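Local coordinates for isoaspartyl dipeptidase (Fervidobacterium islandicum, PDB 7CDH), which hydrolyses beta-aspartyl (isoaspartyl) dipeptides as a zinc-dependent metallopeptidase of the M38 family, a role tied to the repair of damaged proteins, at the interface of chains A and B and the interface of chains A and C. Coordinates in Å, arbitrary orientation; residue numbers count along the deposited sequence, not the author numbering. Chains: chain A/B/C, Isoaspartyl dipeptidase.

Contact 1: the interface of chains A and B. Residues chain A 69-72, 163; chain B 184-185, 187.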
ATOM      1  N   GLY A  69     -19.179 -17.668 -17.548  1.00 34.36           N
ATOM      2  CA  GLY A  69     -18.595 -16.381 -17.946  1.00 36.28           C
ATOM      3  C   GLY A  69     -17.489 -16.528 -18.972  1.00 37.96           C
ATOM      4  O   GLY A  69     -16.968 -15.484 -19.424  1.00 40.29           O
ATOM      5  N   GLU A  70     -17.127 -17.753 -19.336  1.00 43.26           N
ATOM      6  CA  GLU A  70     -16.135 -18.027 -20.417  1.00 50.96           C
ATOM      7  C   GLU A  70     -16.650 -17.513 -21.772  1.00 43.57           C
ATOM      8  O   GLU A  70     -15.813 -17.313 -22.656  1.00 42.41           O
ATOM      9  CB  GLU A  70     -15.848 -19.525 -20.575  1.00 58.07           C
ATOM     10  CG  GLU A  70     -15.024 -20.111 -19.452  1.00 68.19           C
ATOM     11  CD  GLU A  70     -15.824 -20.852 -18.390  1.00 80.76           C
ATOM     12  OE1 GLU A  70     -15.223 -21.708 -17.690  1.00 74.61           O
ATOM     13  OE2 GLU A  70     -17.048 -20.575 -18.272  1.00 83.91           O
ATOM     14  N   GLY A  71     -17.967 -17.358 -21.957  1.00 37.81           N
ATOM     15  CA  GLY A  71     -18.524 -16.865 -23.233  1.00 37.53           C
ATOM     16  C   GLY A  71     -19.078 -15.450 -23.147  1.00 39.87           C
ATOM     17  O   GLY A  71     -19.947 -15.122 -23.992  1.00 38.67           O
ATOM     18  N   GLY A  72     -18.620 -14.643 -22.171  1.00 36.24           N
ATOM     19  CA  GLY A  72     -19.151 -13.294 -21.894  1.00 33.21           C
ATOM     20  C   GLY A  72     -20.095 -13.282 -20.709  1.00 34.95           C
ATOM     21  O   GLY A  72     -20.466 -14.356 -20.220  1.00 36.18           O
ATOM     22  N   ARG A 163      -7.381 -21.579 -20.149  1.00 34.90           N
ATOM     23  CA  ARG A 163      -7.877 -20.534 -19.212  1.00 36.80           C
ATOM     24  C   ARG A 163      -6.948 -20.369 -17.996  1.00 35.51           C
ATOM     25  O   ARG A 163      -7.264 -19.538 -17.076  1.00 35.97           O
ATOM     26  CB  ARG A 163      -9.296 -20.857 -18.750  1.00 44.25           C
ATOM     27  CG  ARG A 163     -10.334 -20.881 -19.869  1.00 50.86           C
ATOM     28  CD  ARG A 163     -11.510 -21.750 -19.448  1.00 51.61           C
ATOM     29  NE  ARG A 163     -11.154 -23.166 -19.547  1.00 55.11           N
ATOM     30  CZ  ARG A 163     -11.951 -24.192 -19.251  1.00 53.74           C
ATOM     31  NH1 ARG A 163     -13.179 -23.988 -18.801  1.00 55.24           N
ATOM     32  NH2 ARG A 163     -11.505 -25.426 -19.411  1.00 56.11           N
TER
ATOM     33  N   MET B 184     -12.405 -13.321 -22.361  1.00 31.24           N
ATOM     34  CA  MET B 184     -13.499 -14.322 -22.305  1.00 33.26           C
ATOM     35  C   MET B 184     -14.611 -13.819 -21.360  1.00 30.54           C
ATOM     36  O   MET B 184     -15.789 -13.942 -21.705  1.00 29.11           O
ATOM     37  CB  MET B 184     -12.976 -15.681 -21.823  1.00 39.55           C
ATOM     38  CG  MET B 184     -11.944 -16.297 -22.753  1.00 43.86           C
ATOM     39  SD  MET B 184     -11.187 -17.827 -22.154  1.00 50.09           S
ATOM     40  CE  MET B 184     -12.607 -18.917 -22.172  1.00 58.80           C
ATOM     41  N   ILE B 185     -14.258 -13.294 -20.195  1.00 27.76           N
ATOM     42  CA  ILE B 185     -15.242 -12.830 -19.182  1.00 27.60           C
ATOM     43  C   ILE B 185     -16.057 -11.670 -19.773  1.00 27.07           C
ATOM     44  O   ILE B 185     -17.268 -11.556 -19.492  1.00 24.74           O
ATOM     45  CB  ILE B 185     -14.479 -12.439 -17.900  1.00 31.93           C
ATOM     46  CG1 ILE B 185     -13.825 -13.660 -17.242  1.00 33.23           C
ATOM     47  CG2 ILE B 185     -15.366 -11.690 -16.909  1.00 33.26           C
ATOM     48  CD1 ILE B 185     -12.809 -13.314 -16.135  1.00 33.25           C
ATOM     49  N   GLY B 187     -16.433 -10.768 -23.052  1.00 36.21           N
ATOM     50  CA  GLY B 187     -16.960 -10.965 -24.408  1.00 35.28           C
ATOM     51  C   GLY B 187     -16.188 -10.159 -25.432  1.00 34.98           C
ATOM     52  O   GLY B 187     -16.721  -9.941 -26.493  1.00 37.77           O
TER
HETATM   53  O   HOH W   1     -18.517 -13.164 -17.686  1.00 31.13           O
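The side chain of B:Met184, near the C-terminal end of helix 169-186, lies between A:Glu70 and A:Arg163 of the neighbouring amidohydrolase-family subunit, in an A-B interface that probably helps hold the deposited assembly together. A:Glu70 belongs to the glycine-rich loop that follows the metal-binding A:His61 and A:His63. The tight part is packed by van der Waals contact, B:Met184 CB lying 3.4 Å from the backbone carbonyl A:Glu70 O. The chain of B:Met184 runs extended to its sulfur and then bends at the last torsion (chi3 66°), which turns CE towards A:Glu70 CB, 3.7 Å away. A:Arg163 crosses the methionine at about a right angle and lays its aliphatic stem on it, CG being 3.8 Å from B:Met184 CE. Beyond this stem A:Arg163 NH1 donates to A:Glu70 OE1 at 3.3 Å, in the guanidinium plane but from above the carboxylate plane. This long intrachain salt bridge would tie the two flanking residues together, although A:Glu70 is poorly ordered. Towards A:Gly72, by contrast, side chains are lacking and a water takes part, 2.7 Å from B:Ile185 O and 3.3 Å from A:Gly69 O. The close A:Gly69 O and B:Met184 O are both acceptors, a clash that carries no weight.

Contact 2: the interface of chains A and C. Residues chain A 22, 34, 39-41; chain C 39-41.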
ATOM      1  N   ILE A  22     -30.151 -44.708  15.928  1.00 48.59           N
ATOM      2  CA  ILE A  22     -30.572 -43.672  16.917  1.00 54.98           C
ATOM      3  C   ILE A  22     -29.592 -42.499  16.811  1.00 51.56           C
ATOM      4  O   ILE A  22     -28.372 -42.744  16.931  1.00 46.41           O
ATOM      5  CB  ILE A  22     -30.583 -44.252  18.343  1.00 57.16           C
ATOM      6  CG1 ILE A  22     -31.300 -45.598  18.417  1.00 68.11           C
ATOM      7  CG2 ILE A  22     -31.196 -43.263  19.315  1.00 57.28           C
ATOM      8  CD1 ILE A  22     -30.577 -46.610  19.270  1.00 75.78           C
ATOM      9  N   VAL A  34     -34.840 -52.655  18.883  1.00116.26           N
ATOM     10  CA  VAL A  34     -35.022 -52.766  20.366  1.00133.02           C
ATOM     11  C   VAL A  34     -36.167 -53.739  20.716  1.00152.57           C
ATOM     12  O   VAL A  34     -35.871 -54.765  21.367  1.00152.76           O
ATOM     13  CB  VAL A  34     -35.202 -51.381  21.023  1.00130.08           C
ATOM     14  CG1 VAL A  34     -33.855 -50.729  21.244  1.00123.20           C
ATOM     15  CG2 VAL A  34     -36.107 -50.440  20.241  1.00130.09           C
ATOM     16  N   LEU A  39     -38.936 -45.259  26.228  1.00136.05           N
ATOM     17  CA  LEU A  39     -37.853 -44.240  26.293  1.00129.49           C
ATOM     18  C   LEU A  39     -38.312 -43.027  27.092  1.00119.35           C
ATOM     19  O   LEU A  39     -39.326 -42.406  26.781  1.00113.80           O
ATOM     20  CB  LEU A  39     -37.418 -43.866  24.872  1.00136.12           C
ATOM     21  CG  LEU A  39     -36.170 -44.601  24.381  1.00137.19           C
ATOM     22  CD1 LEU A  39     -35.761 -44.137  22.993  1.00133.52           C
ATOM     23  CD2 LEU A  39     -35.026 -44.413  25.362  1.00138.64           C
ATOM     24  N   PRO A  40     -37.562 -42.658  28.153  1.00128.13           N
ATOM     25  CA  PRO A  40     -37.976 -41.574  29.048  1.00140.49           C
ATOM     26  C   PRO A  40     -37.719 -40.137  28.559  1.00139.99           C
ATOM     27  O   PRO A  40     -37.226 -39.331  29.334  1.00161.91           O
ATOM     28  CB  PRO A  40     -37.151 -41.878  30.310  1.00143.12           C
ATOM     29  CG  PRO A  40     -35.884 -42.542  29.807  1.00133.45           C
ATOM     30  CD  PRO A  40     -36.314 -43.318  28.582  1.00127.47           C
ATOM     31  N   PHE A  41     -38.096 -39.832  27.314  1.00121.26           N
ATOM     32  CA  PHE A  41     -38.048 -38.473  26.716  1.00 99.34           C
ATOM     33  C   PHE A  41     -38.740 -38.516  25.356  1.00 95.24           C
ATOM     34  O   PHE A  41     -38.717 -39.600  24.736  1.00 82.69           O
ATOM     35  CB  PHE A  41     -36.608 -37.965  26.570  1.00 96.93           C
ATOM     36  CG  PHE A  41     -35.573 -38.946  26.061  1.00 91.20           C
ATOM     37  CD1 PHE A  41     -35.410 -39.181  24.703  1.00 91.90           C
ATOM     38  CD2 PHE A  41     -34.713 -39.598  26.938  1.00 85.86           C
ATOM     39  CE1 PHE A  41     -34.441 -40.065  24.239  1.00 90.70           C
ATOM     40  CE2 PHE A  41     -33.738 -40.476  26.475  1.00 85.52           C
ATOM     41  CZ  PHE A  41     -33.597 -40.703  25.124  1.00 87.92           C
TER
ATOM     42  N   LEU C  39     -32.516 -48.520  28.997  1.00136.05           N
ATOM     43  CA  LEU C  39     -32.172 -47.665  27.829  1.00129.49           C
ATOM     44  C   LEU C  39     -31.402 -48.470  26.789  1.00119.35           C
ATOM     45  O   LEU C  39     -30.363 -49.058  27.082  1.00113.80           O
ATOM     46  CB  LEU C  39     -31.387 -46.438  28.307  1.00136.12           C
ATOM     47  CG  LEU C  39     -32.236 -45.179  28.489  1.00137.19           C
ATOM     48  CD1 LEU C  39     -31.385 -43.990  28.904  1.00133.52           C
ATOM     49  CD2 LEU C  39     -32.999 -44.867  27.214  1.00138.64           C
ATOM     50  N   PRO C  40     -31.902 -48.511  25.536  1.00128.13           N
ATOM     51  CA  PRO C  40     -31.298 -49.345  24.493  1.00140.49           C
ATOM     52  C   PRO C  40     -30.036 -48.789  23.808  1.00139.99           C
ATOM     53  O   PRO C  40     -29.956 -48.842  22.590  1.00161.91           O
ATOM     54  CB  PRO C  40     -32.454 -49.475  23.487  1.00143.12           C
ATOM     55  CG  PRO C  40     -33.248 -48.191  23.625  1.00133.45           C
ATOM     56  CD  PRO C  40     -33.121 -47.812  25.084  1.00127.47           C
ATOM     57  N   PHE C  41     -29.065 -48.314  24.595  1.00121.26           N
ATOM     58  CA  PHE C  41     -27.731 -47.859  24.125  1.00 99.34           C
ATOM     59  C   PHE C  41     -26.857 -47.578  25.343  1.00 95.24           C
ATOM     60  O   PHE C  41     -27.434 -47.221  26.392  1.00 82.69           O
ATOM     61  CB  PHE C  41     -27.834 -46.613  23.237  1.00 96.93           C
ATOM     62  CG  PHE C  41     -28.784 -45.520  23.680  1.00 91.20           C
ATOM     63  CD1 PHE C  41     -28.402 -44.570  24.617  1.00 91.90           C
ATOM     64  CD2 PHE C  41     -30.050 -45.401  23.117  1.00 85.86           C
ATOM     65  CE1 PHE C  41     -29.271 -43.554  25.003  1.00 90.70           C
ATOM     66  CE2 PHE C  41     -30.916 -44.380  23.496  1.00 85.52           C
ATOM     67  CZ  PHE C  41     -30.523 -43.452  24.434  1.00 87.92           C
TER
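A:Leu39 and C:Leu39 meet through their CD2 methyls close to a local two-fold axis, the side chains crossing at about a right angle; the modelled gap between the methyls is too short to be reliable. Each CD2 also faces the proline ring across the axis, with A:Leu39 CD2 3.9 Å from C:Pro40 CD and A:Pro40 CD equally far from C:Leu39 CD2. Beside them the two A:Phe41 and C:Phe41 rings point at each other tip to tip, CZ to CZ at 4.2 Å. Their first torsion of 43° sets CG between the backbone N and the carbonyl carbon and directs the ring towards its symmetry mate. At the flank, A:Val34 brings CG1 to C:Pro40 CG at 3.5 Å, though its nearer approach to CB of the same ring is doubtful. A:Ile22, carried by strand 19-23, approaches beside A:Val34: its CD1 tip reaches C:Phe41 CD2 at 4.1 Å and lies 4.0 Å from C:Pro40 O. By the two-fold these contacts recur with the chains exchanged. The Leu-Pro-Phe segment is a loop that runs into strand 43-47, which probably helps to position it. With no N or O of one chain within bonding reach of the other in this patch, the contact is hydrophobic and probably helps pair two subunits within the deposited eight-copy assembly.

Contact 3: the interface of chains A and B. Residues chain A 69, 99-100, 102-103; chain B 142, 146, 181, 185.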
ATOM      1  N   GLY A  69     -19.179 -17.668 -17.548  1.00 34.36           N
ATOM      2  CA  GLY A  69     -18.595 -16.381 -17.946  1.00 36.28           C
ATOM      3  C   GLY A  69     -17.489 -16.528 -18.972  1.00 37.96           C
ATOM      4  O   GLY A  69     -16.968 -15.484 -19.424  1.00 40.29           O
ATOM      5  N   THR A  99     -13.026 -20.002 -13.470  1.00 33.77           N
ATOM      6  CA  THR A  99     -12.346 -19.090 -14.422  1.00 35.67           C
ATOM      7  C   THR A  99     -12.408 -17.650 -13.929  1.00 35.18           C
ATOM      8  O   THR A  99     -11.375 -17.005 -13.953  1.00 37.79           O
ATOM      9  CB  THR A  99     -12.965 -19.204 -15.807  1.00 36.12           C
ATOM     10  OG1 THR A  99     -13.073 -20.610 -16.023  1.00 39.98           O
ATOM     11  CG2 THR A  99     -12.103 -18.543 -16.852  1.00 37.32           C
ATOM     12  N   ASP A 100     -13.577 -17.191 -13.485  1.00 35.85           N
ATOM     13  CA  ASP A 100     -13.816 -15.774 -13.138  1.00 34.41           C
ATOM     14  C   ASP A 100     -13.544 -15.562 -11.637  1.00 36.70           C
ATOM     15  O   ASP A 100     -14.456 -15.842 -10.804  1.00 31.10           O
ATOM     16  CB  ASP A 100     -15.220 -15.336 -13.552  1.00 36.33           C
ATOM     17  CG  ASP A 100     -15.506 -13.866 -13.298  1.00 36.34           C
ATOM     18  OD1 ASP A 100     -14.584 -13.161 -12.836  1.00 42.87           O
ATOM     19  OD2 ASP A 100     -16.615 -13.425 -13.620  1.00 42.30           O
ATOM     20  N   ILE A 102     -12.778 -12.294 -10.821  1.00 36.70           N
ATOM     21  CA  ILE A 102     -12.952 -10.802 -10.868  1.00 37.78           C
ATOM     22  C   ILE A 102     -14.356 -10.455 -10.384  1.00 35.89           C
ATOM     23  O   ILE A 102     -14.462  -9.609  -9.474  1.00 31.23           O
ATOM     24  CB  ILE A 102     -12.764 -10.216 -12.280  1.00 41.13           C
ATOM     25  CG1 ILE A 102     -11.428 -10.608 -12.914  1.00 47.86           C
ATOM     26  CG2 ILE A 102     -12.917  -8.707 -12.259  1.00 41.55           C
ATOM     27  CD1 ILE A 102     -10.248 -10.007 -12.216  1.00 53.56           C
ATOM     28  N   THR A 103     -15.377 -11.047 -11.017  1.00 32.96           N
ATOM     29  CA  THR A 103     -16.803 -10.676 -10.832  1.00 32.64           C
ATOM     30  C   THR A 103     -17.421 -11.635  -9.832  1.00 29.65           C
ATOM     31  O   THR A 103     -18.535 -11.374  -9.368  1.00 34.34           O
ATOM     32  CB  THR A 103     -17.635 -10.635 -12.130  1.00 31.71           C
ATOM     33  OG1 THR A 103     -18.104 -11.938 -12.461  1.00 31.53           O
ATOM     34  CG2 THR A 103     -16.916 -10.086 -13.339  1.00 30.57           C
TER
ATOM     35  N   MET B 142      -6.291  -7.574 -16.437  1.00 27.42           N
ATOM     36  CA  MET B 142      -7.512  -8.394 -16.530  1.00 27.68           C
ATOM     37  C   MET B 142      -8.693  -7.556 -16.042  1.00 28.66           C
ATOM     38  O   MET B 142      -9.738  -7.606 -16.693  1.00 28.54           O
ATOM     39  CB  MET B 142      -7.391  -9.675 -15.727  1.00 28.32           C
ATOM     40  CG  MET B 142      -8.578 -10.559 -15.916  1.00 35.37           C
ATOM     41  SD  MET B 142      -8.544 -12.055 -14.907  1.00 43.96           S
ATOM     42  CE  MET B 142      -7.257 -13.001 -15.718  1.00 43.75           C
ATOM     43  N   VAL B 146     -12.039  -6.133 -18.255  1.00 29.44           N
ATOM     44  CA  VAL B 146     -13.402  -6.538 -17.804  1.00 27.64           C
ATOM     45  C   VAL B 146     -14.197  -5.253 -17.522  1.00 29.31           C
ATOM     46  O   VAL B 146     -15.301  -5.143 -18.066  1.00 34.19           O
ATOM     47  CB  VAL B 146     -13.330  -7.556 -16.647  1.00 27.29           C
ATOM     48  CG1 VAL B 146     -14.672  -7.858 -15.999  1.00 29.83           C
ATOM     49  CG2 VAL B 146     -12.712  -8.854 -17.108  1.00 28.18           C
ATOM     50  N   VAL B 181      -8.003 -14.352 -20.657  1.00 29.96           N
ATOM     51  CA  VAL B 181      -9.124 -14.702 -19.734  1.00 31.20           C
ATOM     52  C   VAL B 181     -10.038 -13.486 -19.543  1.00 31.10           C
ATOM     53  O   VAL B 181     -11.303 -13.659 -19.531  1.00 29.77           O
ATOM     54  CB  VAL B 181      -8.592 -15.286 -18.425  1.00 32.58           C
ATOM     55  CG1 VAL B 181      -9.631 -15.235 -17.318  1.00 34.71           C
ATOM     56  CG2 VAL B 181      -8.131 -16.714 -18.679  1.00 35.77           C
ATOM     57  N   ILE B 185     -14.258 -13.294 -20.195  1.00 27.76           N
ATOM     58  CA  ILE B 185     -15.242 -12.830 -19.182  1.00 27.60           C
ATOM     59  C   ILE B 185     -16.057 -11.670 -19.773  1.00 27.07           C
ATOM     60  O   ILE B 185     -17.268 -11.556 -19.492  1.00 24.74           O
ATOM     61  CB  ILE B 185     -14.479 -12.439 -17.900  1.00 31.93           C
ATOM     62  CG1 ILE B 185     -13.825 -13.660 -17.242  1.00 33.23           C
ATOM     63  CG2 ILE B 185     -15.366 -11.690 -16.909  1.00 33.26           C
ATOM     64  CD1 ILE B 185     -12.809 -13.314 -16.135  1.00 33.25           C
TER
HETATM   65  O   HOH W   2     -18.517 -13.164 -17.686  1.00 31.13           O
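The loop after strand 90-95 of the amidohydrolase barrel meets two helices of the next subunit here, with A:Asp100 against B:Ile185 of helix 169-186 and A:Ile102 against B:Met142 of helix 141-147. B:Ile185 crosses A:Asp100 at about a right angle and sets its CD1 tip 3.7 Å from OD1, while its CG2 branch lies 3.9 Å from OD2. The carboxylate is held from within its own chain. With CG anti to the backbone N (chi1 -177°), OD1 accepts from A:Thr103 N at 2.9 Å, nearly straight at 174°, and from A:Ile102 N at 2.8 Å. These two donors come from the same face of the carboxylate, the second almost along the C-O axis and the first tilted out of plane on the syn side. The approach of A:Thr103 OG1 to OD2 is modelled too short and is doubtful. An alanine in place of A:Asp100 would probably leave the N-H groups of A:Ile102 and A:Thr103 without their acceptor, free the turn to shift and open a gap beside B:Ile185. Farther along, A:Ile102 CD1 lies 3.8 Å from B:Met142 SD, and A:Thr103 CG2 touches B:Val146 CG1 at 4.1 Å. A:Thr99 CG2 brushes B:Val181 CG1, one helical turn before B:Ile185. The bonds to A:Asp100 probably steady this loop, which presents the flank of a carboxylate together with A:Ile102 and the methyls of A:Thr99 and A:Thr103 to the two helices and probably helps join subunits in the assembly.

Contacts 1 and 3 are adjoining parts of one A-B interface, their C-alpha centres about 7 Å apart. They share A:Gly69 and B:Ile185, and in both the partner presents helix 169-186, with helix 141-147 added in contact 3. Contact 2 uses a different partner, its C-alpha centre about 58 Å from that of contact 1 and 56 Å from that of contact 3. The A-C interface to which it belongs is two-fold symmetric, whereas the A-B interface is not an exact two-fold. A subunit with two such separate surfaces can engage different neighbours at once, which fits the eight copies of the deposited assembly, although the structure alone does not prove this form in solution.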